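Long-range contacts in F5/8 type C domain protein (Clostridium perfringens, PDB 7JRM), which probably binds host glycans through a calcium-containing carbohydrate-binding module of family 51, as part of the mucin-directed O-glycopeptidase ZmpB: residues 114-124 / 181-189; 433-444 / 454-462. All coordinates share one frame; numbering follows the deposited sequence.

Contact 1. Residues 114-124 / 181-189; sequences LLNEDNSVETF and MRIDTPKKR
Lys187 meets the hairpin 114-124 with both backbone and side chain. Its amide N donates to Leu115 O at 2.7 Å with an N-H...O angle of 160°, and the same oxygen receives a CA-H...O contact from Pro186. The side chain starts with CG between the backbone N and the carbonyl carbon (chi1 65°), runs extended alongside Asn116, and bends only at its last torsion, which brings Lys187 NZ within 2.6 Å of Asn116 OD1. NZ stands 21° out of the plane of that carbonyl. The other end of the amide is held too: Asn116 ND2 donates to Ser120 OG almost in the amide plane, and to the anti lone pair of Glu122 OE1 at 2.8 Å. Three bonds fix the rotation of this buried amide. Glu122 OE1 lies 4.9 Å from Lys187 NZ, without a salt bridge, but near enough that its charge may favour the ammonium.

The aliphatic part of Lys187 is packed as well. Lys187 CD approaches the edge of the Phe124 ring, 4.0 Å from Phe124 CZ, while Leu114 CD1 lies near Lys187 CB. Glu117, bent at chi2, lays its carboxylate against Pro186 CB and CG. Leu115 CD2 reaches Asp184 O at 3.5 Å, in the turn just before Pro186, and a water bridges that oxygen to Asn119 OD1.

Within the NPCBM/NEW2 domain, this seats the beta hairpin 112-115/121-124, closed by the type I turn Asn116-Asn119, on the connection between strands 173-182 and 188-193; Trp149 of strand 145-152 adds a cation-pi partner for Lys187, and strand 215-224 lies against Leu114 and Phe124.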
# COMPACT_ATOMS: atom_id res chain seq x y z
N LEU A 114 -19.00 31.11 12.87
CA LEU A 114 -18.90 32.07 11.78
C LEU A 114 -19.95 31.75 10.73
O LEU A 114 -20.64 30.74 10.79
CB LEU A 114 -17.49 32.06 11.15
CG LEU A 114 -16.35 32.49 12.07
CD1 LEU A 114 -15.03 32.49 11.31
CD2 LEU A 114 -16.63 33.85 12.68
N LEU A 115 -20.06 32.64 9.74
CA LEU A 115 -21.05 32.51 8.68
C LEU A 115 -20.40 31.95 7.42
O LEU A 115 -19.30 32.36 7.04
CB LEU A 115 -21.70 33.86 8.37
CG LEU A 115 -22.85 33.87 7.36
CD1 LEU A 115 -24.10 33.26 7.97
CD2 LEU A 115 -23.12 35.28 6.86
N ASN A 116 -21.09 31.00 6.78
CA ASN A 116 -20.61 30.40 5.55
C ASN A 116 -21.15 31.16 4.34
O ASN A 116 -21.98 32.07 4.46
CB ASN A 116 -21.02 28.93 5.48
CG ASN A 116 -20.21 28.05 6.42
OD1 ASN A 116 -19.01 28.25 6.59
ND2 ASN A 116 -20.87 27.08 7.04
N GLU A 117 -20.67 30.77 3.16
CA GLU A 117 -21.10 31.43 1.93
C GLU A 117 -22.58 31.17 1.64
O GLU A 117 -23.26 32.04 1.08
CB GLU A 117 -20.24 30.97 0.75
CG GLU A 117 -20.17 31.97 -0.39
CD GLU A 117 -19.47 33.25 -0.00
OE1 GLU A 117 -18.43 33.17 0.70
OE2 GLU A 117 -19.94 34.34 -0.40
N ASP A 118 -23.09 30.00 2.01
CA ASP A 118 -24.48 29.65 1.80
C ASP A 118 -25.38 30.07 2.97
O ASP A 118 -26.47 29.52 3.13
CB ASP A 118 -24.62 28.15 1.54
CG ASP A 118 -24.09 27.30 2.68
OD1 ASP A 118 -23.52 27.87 3.63
OD2 ASP A 118 -24.23 26.06 2.61
N ASN A 119 -24.92 31.02 3.79
CA ASN A 119 -25.63 31.59 4.93
C ASN A 119 -25.79 30.61 6.09
O ASN A 119 -26.41 30.97 7.10
CB ASN A 119 -27.00 32.15 4.56
CG ASN A 119 -27.04 33.67 4.58
OD1 ASN A 119 -26.03 34.32 4.32
ND2 ASN A 119 -28.20 34.23 4.90
N SER A 120 -25.27 29.39 5.99
CA SER A 120 -25.26 28.50 7.13
C SER A 120 -24.15 28.91 8.10
O SER A 120 -23.23 29.65 7.75
CB SER A 120 -25.08 27.05 6.70
OG SER A 120 -23.82 26.84 6.09
N VAL A 121 -24.25 28.41 9.33
CA VAL A 121 -23.31 28.75 10.39
C VAL A 121 -22.29 27.63 10.52
O VAL A 121 -22.66 26.45 10.59
CB VAL A 121 -24.04 28.99 11.72
CG1 VAL A 121 -23.04 29.13 12.86
CG2 VAL A 121 -24.93 30.22 11.63
N GLU A 122 -21.01 27.99 10.55
CA GLU A 122 -19.93 27.04 10.74
C GLU A 122 -19.46 27.11 12.19
O GLU A 122 -19.03 28.18 12.66
CB GLU A 122 -18.77 27.33 9.78
CG GLU A 122 -17.70 26.24 9.76
CD GLU A 122 -18.10 25.05 8.92
OE1 GLU A 122 -19.03 25.19 8.10
OE2 GLU A 122 -17.49 23.98 9.08
N THR A 123 -19.53 25.99 12.89
CA THR A 123 -19.12 25.90 14.29
C THR A 123 -17.74 25.26 14.37
O THR A 123 -17.53 24.17 13.84
CB THR A 123 -20.13 25.10 15.11
OG1 THR A 123 -21.45 25.56 14.83
CG2 THR A 123 -19.85 25.25 16.59
N PHE A 124 -16.81 25.94 15.04
CA PHE A 124 -15.44 25.48 15.16
C PHE A 124 -15.16 25.03 16.59
O PHE A 124 -15.63 25.65 17.55
CB PHE A 124 -14.44 26.58 14.78
CG PHE A 124 -14.54 27.02 13.34
CD1 PHE A 124 -15.48 27.96 12.96
CD2 PHE A 124 -13.69 26.50 12.39
CE1 PHE A 124 -15.57 28.37 11.64
CE2 PHE A 124 -13.78 26.90 11.07
CZ PHE A 124 -14.72 27.84 10.69
N MET A 181 -15.31 43.55 7.59
CA MET A 181 -16.21 42.41 7.69
C MET A 181 -17.36 42.76 8.63
O MET A 181 -17.14 43.26 9.74
CB MET A 181 -15.47 41.17 8.20
CG MET A 181 -14.69 40.46 7.11
SD MET A 181 -13.97 38.90 7.67
CE MET A 181 -15.30 37.77 7.27
N ARG A 182 -18.58 42.51 8.18
CA ARG A 182 -19.78 42.81 8.93
C ARG A 182 -20.47 41.51 9.36
O ARG A 182 -19.93 40.41 9.18
CB ARG A 182 -20.70 43.71 8.10
CG ARG A 182 -19.95 44.80 7.35
CD ARG A 182 -20.88 45.89 6.85
NE ARG A 182 -20.15 47.11 6.52
CZ ARG A 182 -19.87 48.07 7.39
NH1 ARG A 182 -20.27 47.96 8.65
NH2 ARG A 182 -19.20 49.15 7.00
N ILE A 183 -21.67 41.64 9.93
CA ILE A 183 -22.37 40.48 10.47
C ILE A 183 -22.67 39.47 9.37
O ILE A 183 -22.45 38.26 9.53
CB ILE A 183 -23.65 40.92 11.20
CG1 ILE A 183 -23.30 41.63 12.51
CG2 ILE A 183 -24.56 39.73 11.46
CD1 ILE A 183 -24.47 42.31 13.17
N ASP A 184 -23.16 39.95 8.23
CA ASP A 184 -23.55 39.07 7.13
C ASP A 184 -22.42 38.80 6.15
O ASP A 184 -22.67 38.27 5.06
CB ASP A 184 -24.76 39.65 6.40
CG ASP A 184 -24.50 41.03 5.83
OD1 ASP A 184 -23.53 41.69 6.27
OD2 ASP A 184 -25.26 41.46 4.94
N THR A 185 -21.18 39.15 6.50
CA THR A 185 -20.05 38.84 5.63
C THR A 185 -19.60 37.40 5.86
O THR A 185 -19.22 37.06 6.99
CB THR A 185 -18.89 39.79 5.90
OG1 THR A 185 -19.35 41.15 5.81
CG2 THR A 185 -17.77 39.57 4.89
N PRO A 186 -19.64 36.54 4.84
CA PRO A 186 -19.18 35.16 5.04
C PRO A 186 -17.72 35.11 5.45
O PRO A 186 -16.93 36.01 5.14
CB PRO A 186 -19.40 34.51 3.66
CG PRO A 186 -20.44 35.37 3.00
CD PRO A 186 -20.19 36.76 3.50
N LYS A 187 -17.35 34.04 6.15
CA LYS A 187 -16.01 33.91 6.69
C LYS A 187 -14.96 33.94 5.59
O LYS A 187 -15.18 33.42 4.49
CB LYS A 187 -15.89 32.62 7.50
CG LYS A 187 -16.04 31.34 6.69
CD LYS A 187 -15.90 30.10 7.56
CE LYS A 187 -15.67 28.85 6.72
NZ LYS A 187 -16.66 28.72 5.62
N LYS A 188 -13.83 34.56 5.89
CA LYS A 188 -12.73 34.69 4.95
C LYS A 188 -11.52 33.90 5.44
O LYS A 188 -11.31 33.75 6.65
CB LYS A 188 -12.34 36.16 4.75
CG LYS A 188 -13.34 36.97 3.93
CD LYS A 188 -12.95 38.44 3.89
CE LYS A 188 -14.05 39.28 3.26
NZ LYS A 188 -14.33 38.87 1.85
N ARG A 189 -10.73 33.41 4.49
CA ARG A 189 -9.55 32.61 4.80
C ARG A 189 -8.29 33.45 4.59
O ARG A 189 -8.20 34.22 3.63
CB ARG A 189 -9.49 31.36 3.92
CG ARG A 189 -8.43 30.35 4.34
CD ARG A 189 -8.54 29.07 3.54
NE ARG A 189 -7.62 28.04 4.01
CZ ARG A 189 -7.25 26.98 3.30
NH1 ARG A 189 -7.72 26.80 2.08
NH2 ARG A 189 -6.40 26.10 3.81
O HOH W 1 -24.65 37.01 3.49

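Contact 2. Residues 433-444 / 454-462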
# COMPACT_ATOMS: atom_id res chain seq x y z
N THR A 433 12.48 -62.94 10.67
CA THR A 433 12.53 -64.00 9.66
C THR A 433 13.11 -65.30 10.18
O THR A 433 13.24 -66.26 9.40
CB THR A 433 13.34 -63.53 8.44
OG1 THR A 433 13.18 -64.48 7.38
CG2 THR A 433 14.81 -63.43 8.79
N LYS A 434 13.46 -65.38 11.47
CA LYS A 434 14.01 -66.62 12.01
C LYS A 434 12.97 -67.73 12.06
O LYS A 434 13.31 -68.91 11.86
CB LYS A 434 14.58 -66.37 13.40
CG LYS A 434 15.80 -65.46 13.43
CD LYS A 434 16.09 -64.97 14.84
CE LYS A 434 14.86 -64.33 15.47
NZ LYS A 434 14.49 -63.06 14.79
N ASP A 435 11.71 -67.39 12.32
CA ASP A 435 10.65 -68.37 12.46
C ASP A 435 9.90 -68.63 11.15
O ASP A 435 8.88 -69.33 11.16
CB ASP A 435 9.66 -67.92 13.54
CG ASP A 435 9.13 -66.52 13.30
OD1 ASP A 435 8.31 -66.04 14.12
OD2 ASP A 435 9.52 -65.90 12.29
N LEU A 436 10.37 -68.07 10.04
CA LEU A 436 9.66 -68.17 8.78
C LEU A 436 10.11 -69.39 7.99
O LEU A 436 11.31 -69.71 7.95
CB LEU A 436 9.87 -66.90 7.94
CG LEU A 436 8.80 -65.83 8.12
CD1 LEU A 436 9.24 -64.51 7.50
CD2 LEU A 436 7.48 -66.31 7.53
N SER A 437 9.16 -70.07 7.36
CA SER A 437 9.48 -71.19 6.50
C SER A 437 10.19 -70.70 5.24
O SER A 437 10.03 -69.55 4.81
CB SER A 437 8.21 -71.96 6.12
OG SER A 437 7.46 -72.31 7.27
N SER A 438 10.99 -71.59 4.65
CA SER A 438 11.75 -71.23 3.46
C SER A 438 10.82 -70.97 2.28
O SER A 438 9.91 -71.75 2.01
CB SER A 438 12.75 -72.34 3.12
OG SER A 438 14.02 -72.08 3.70
N GLY A 439 11.05 -69.87 1.59
CA GLY A 439 10.25 -69.52 0.43
C GLY A 439 10.27 -68.03 0.19
O GLY A 439 10.96 -67.27 0.87
N LEU A 440 9.49 -67.62 -0.81
CA LEU A 440 9.40 -66.22 -1.20
C LEU A 440 8.27 -65.53 -0.44
O LEU A 440 7.21 -66.12 -0.21
CB LEU A 440 9.15 -66.11 -2.71
CG LEU A 440 9.66 -64.84 -3.40
CD1 LEU A 440 10.90 -64.30 -2.71
CD2 LEU A 440 9.93 -65.11 -4.87
N TYR A 441 8.52 -64.29 -0.05
CA TYR A 441 7.55 -63.51 0.70
C TYR A 441 7.48 -62.10 0.14
O TYR A 441 8.48 -61.55 -0.33
CB TYR A 441 7.90 -63.45 2.19
CG TYR A 441 7.77 -64.79 2.90
CD1 TYR A 441 8.81 -65.70 2.89
CD2 TYR A 441 6.60 -65.13 3.55
CE1 TYR A 441 8.69 -66.92 3.53
CE2 TYR A 441 6.47 -66.34 4.19
CZ TYR A 441 7.52 -67.24 4.18
OH TYR A 441 7.39 -68.45 4.82
N GLY A 442 6.28 -61.52 0.19
CA GLY A 442 6.06 -60.17 -0.30
C GLY A 442 5.64 -59.25 0.83
O GLY A 442 4.96 -59.66 1.77
N VAL A 443 6.05 -57.99 0.73
CA VAL A 443 5.73 -56.96 1.71
C VAL A 443 4.92 -55.88 1.01
O VAL A 443 5.40 -55.27 0.04
CB VAL A 443 6.99 -56.37 2.36
CG1 VAL A 443 6.61 -55.33 3.40
CG2 VAL A 443 7.83 -57.48 2.98
N HIS A 444 3.70 -55.64 1.49
CA HIS A 444 2.80 -54.65 0.90
C HIS A 444 2.71 -53.45 1.84
O HIS A 444 2.27 -53.59 2.99
CB HIS A 444 1.42 -55.26 0.65
CG HIS A 444 1.40 -56.30 -0.42
ND1 HIS A 444 1.88 -57.57 -0.23
CD2 HIS A 444 0.96 -56.25 -1.70
CE1 HIS A 444 1.74 -58.27 -1.35
NE2 HIS A 444 1.18 -57.49 -2.25
N GLY A 454 -2.06 -46.14 -3.16
CA GLY A 454 -1.39 -47.18 -3.92
C GLY A 454 -0.75 -48.21 -3.00
O GLY A 454 -1.11 -48.33 -1.84
N VAL A 455 0.21 -48.93 -3.57
CA VAL A 455 0.88 -50.04 -2.89
C VAL A 455 2.37 -49.97 -3.20
O VAL A 455 2.76 -49.92 -4.37
CB VAL A 455 0.31 -51.40 -3.31
CG1 VAL A 455 1.28 -52.53 -2.97
CG2 VAL A 455 -1.05 -51.64 -2.67
N MET A 456 3.20 -49.98 -2.16
CA MET A 456 4.64 -50.10 -2.30
C MET A 456 5.03 -51.53 -1.92
O MET A 456 4.82 -51.95 -0.78
CB MET A 456 5.37 -49.09 -1.41
CG MET A 456 6.88 -49.06 -1.61
SD MET A 456 7.59 -47.46 -1.21
CE MET A 456 9.33 -47.87 -1.11
N PHE A 457 5.59 -52.26 -2.88
CA PHE A 457 5.81 -53.70 -2.74
C PHE A 457 7.29 -54.01 -2.57
O PHE A 457 8.12 -53.49 -3.32
CB PHE A 457 5.25 -54.45 -3.94
CG PHE A 457 5.40 -55.94 -3.85
CD1 PHE A 457 4.59 -56.68 -3.00
CD2 PHE A 457 6.36 -56.60 -4.60
CE1 PHE A 457 4.73 -58.06 -2.91
CE2 PHE A 457 6.51 -57.97 -4.51
CZ PHE A 457 5.69 -58.70 -3.67
N TYR A 458 7.60 -54.85 -1.59
CA TYR A 458 8.92 -55.42 -1.39
C TYR A 458 8.84 -56.94 -1.52
O TYR A 458 7.75 -57.52 -1.56
CB TYR A 458 9.48 -55.06 -0.01
CG TYR A 458 9.97 -53.64 0.15
CD1 TYR A 458 11.24 -53.27 -0.25
CD2 TYR A 458 9.16 -52.67 0.73
CE1 TYR A 458 11.69 -51.97 -0.09
CE2 TYR A 458 9.60 -51.38 0.89
CZ TYR A 458 10.87 -51.03 0.48
OH TYR A 458 11.31 -49.74 0.64
N LEU A 459 10.00 -57.58 -1.57
CA LEU A 459 10.08 -59.02 -1.47
C LEU A 459 11.36 -59.41 -0.76
O LEU A 459 12.35 -58.67 -0.80
CB LEU A 459 9.97 -59.70 -2.85
CG LEU A 459 11.04 -59.63 -3.96
CD1 LEU A 459 12.32 -60.42 -3.65
CD2 LEU A 459 10.43 -60.11 -5.27
N PHE A 460 11.34 -60.56 -0.11
CA PHE A 460 12.53 -61.11 0.53
C PHE A 460 12.43 -62.63 0.52
O PHE A 460 11.38 -63.19 0.82
CB PHE A 460 12.71 -60.58 1.96
CG PHE A 460 11.61 -60.97 2.91
CD1 PHE A 460 11.75 -62.08 3.73
CD2 PHE A 460 10.45 -60.23 3.00
CE1 PHE A 460 10.75 -62.44 4.61
CE2 PHE A 460 9.44 -60.58 3.88
CZ PHE A 460 9.60 -61.69 4.69
N ASN A 461 13.54 -63.27 0.16
CA ASN A 461 13.59 -64.72 0.10
C ASN A 461 14.12 -65.29 1.41
O ASN A 461 14.89 -64.65 2.12
CB ASN A 461 14.48 -65.18 -1.06
CG ASN A 461 14.26 -66.63 -1.42
OD1 ASN A 461 13.13 -67.13 -1.40
ND2 ASN A 461 15.34 -67.33 -1.76
N VAL A 462 13.69 -66.51 1.72
CA VAL A 462 14.07 -67.15 2.97
C VAL A 462 14.56 -68.57 2.71
O VAL A 462 13.97 -69.31 1.92
CB VAL A 462 12.88 -67.15 3.96
CG1 VAL A 462 13.05 -68.24 5.01
CG2 VAL A 462 12.74 -65.78 4.60
OXT VAL A 462 15.56 -69.01 3.27
O HOH W 2 16.06 -70.88 5.45
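Thr433 OG1 faces Val462 CG2 at the start of this contact, where the loop before strand 440-444 lies against the C-terminal Val462; that buried hydroxyl has no polar partner in the model. Leu436 follows, its CD1 meeting the Phe460 ring in plane at the edge, 3.9 Å from Phe460 CE1. Ser437 O lies 3.3 Å from Val462 CG1 and also accepts a bond from Tyr441 OH, which comes from above the carbonyl plane. At Ser438, OG shares a water with Val462 OXT, so part of the terminal carboxylate is solvated.

Just before the strand, Gly439 exchanges two N-H...O bonds with Val462; its backbone (phi 155°) has a shape in which a CB would press on the preceding carbonyl oxygen. The strand pairing proper starts with Leu440 and Asn461, a non-hydrogen-bonded pair whose side chains cross at about a right angle. Tyr441 forms a hydrogen-bonded pair with Phe460; Tyr441 CB sits over the face of the Phe460 ring, 3.8 Å from its centroid, whereas the two rings are nearly parallel but slid apart. Phe460 takes this place with CG between its backbone N and carbonyl carbon (chi1 64°), which also puts its edge against Val443 CG2. Gly442, opposite Leu459, has Phe457 CE1 3.6 Å from its CA. Val443 pairs with Tyr458 through straighter bonds, the amide of Val443 donating at 171°. Finally, His444 receives the edge of Phe457 on its ring face in a T-shaped stack, centroids 4.8 Å apart.

The segments form the open end of the antiparallel hairpin 440-449/452-461, inside a mixed sheet: strand 407-413 borders the first strand, strand 372-384 runs parallel to the second, and Ile420 of strand 419-424 touches Leu436 and Tyr441.

How the contacts relate
Contacts 1 and 2 lie on opposite sides of the centre of an elongated chain, their centres 99 Å apart and their nearest atoms about 73 Å apart, so neither touches the other. They come in series: contact 1 closes before contact 2 opens, and helices 232-242, 251-270 and 273-288 lie between them in sequence. No sheet is shared. Contact 1 belongs to the NPCBM/NEW2 region, whose bound calcium is about 10 Å from the Ile183 side chain; contact 2 ends the chain in a separate mixed sheet. The separation and the radius of gyration of 41 Å are consistent with an extended multimodular architecture, in which each contact lies within a different module.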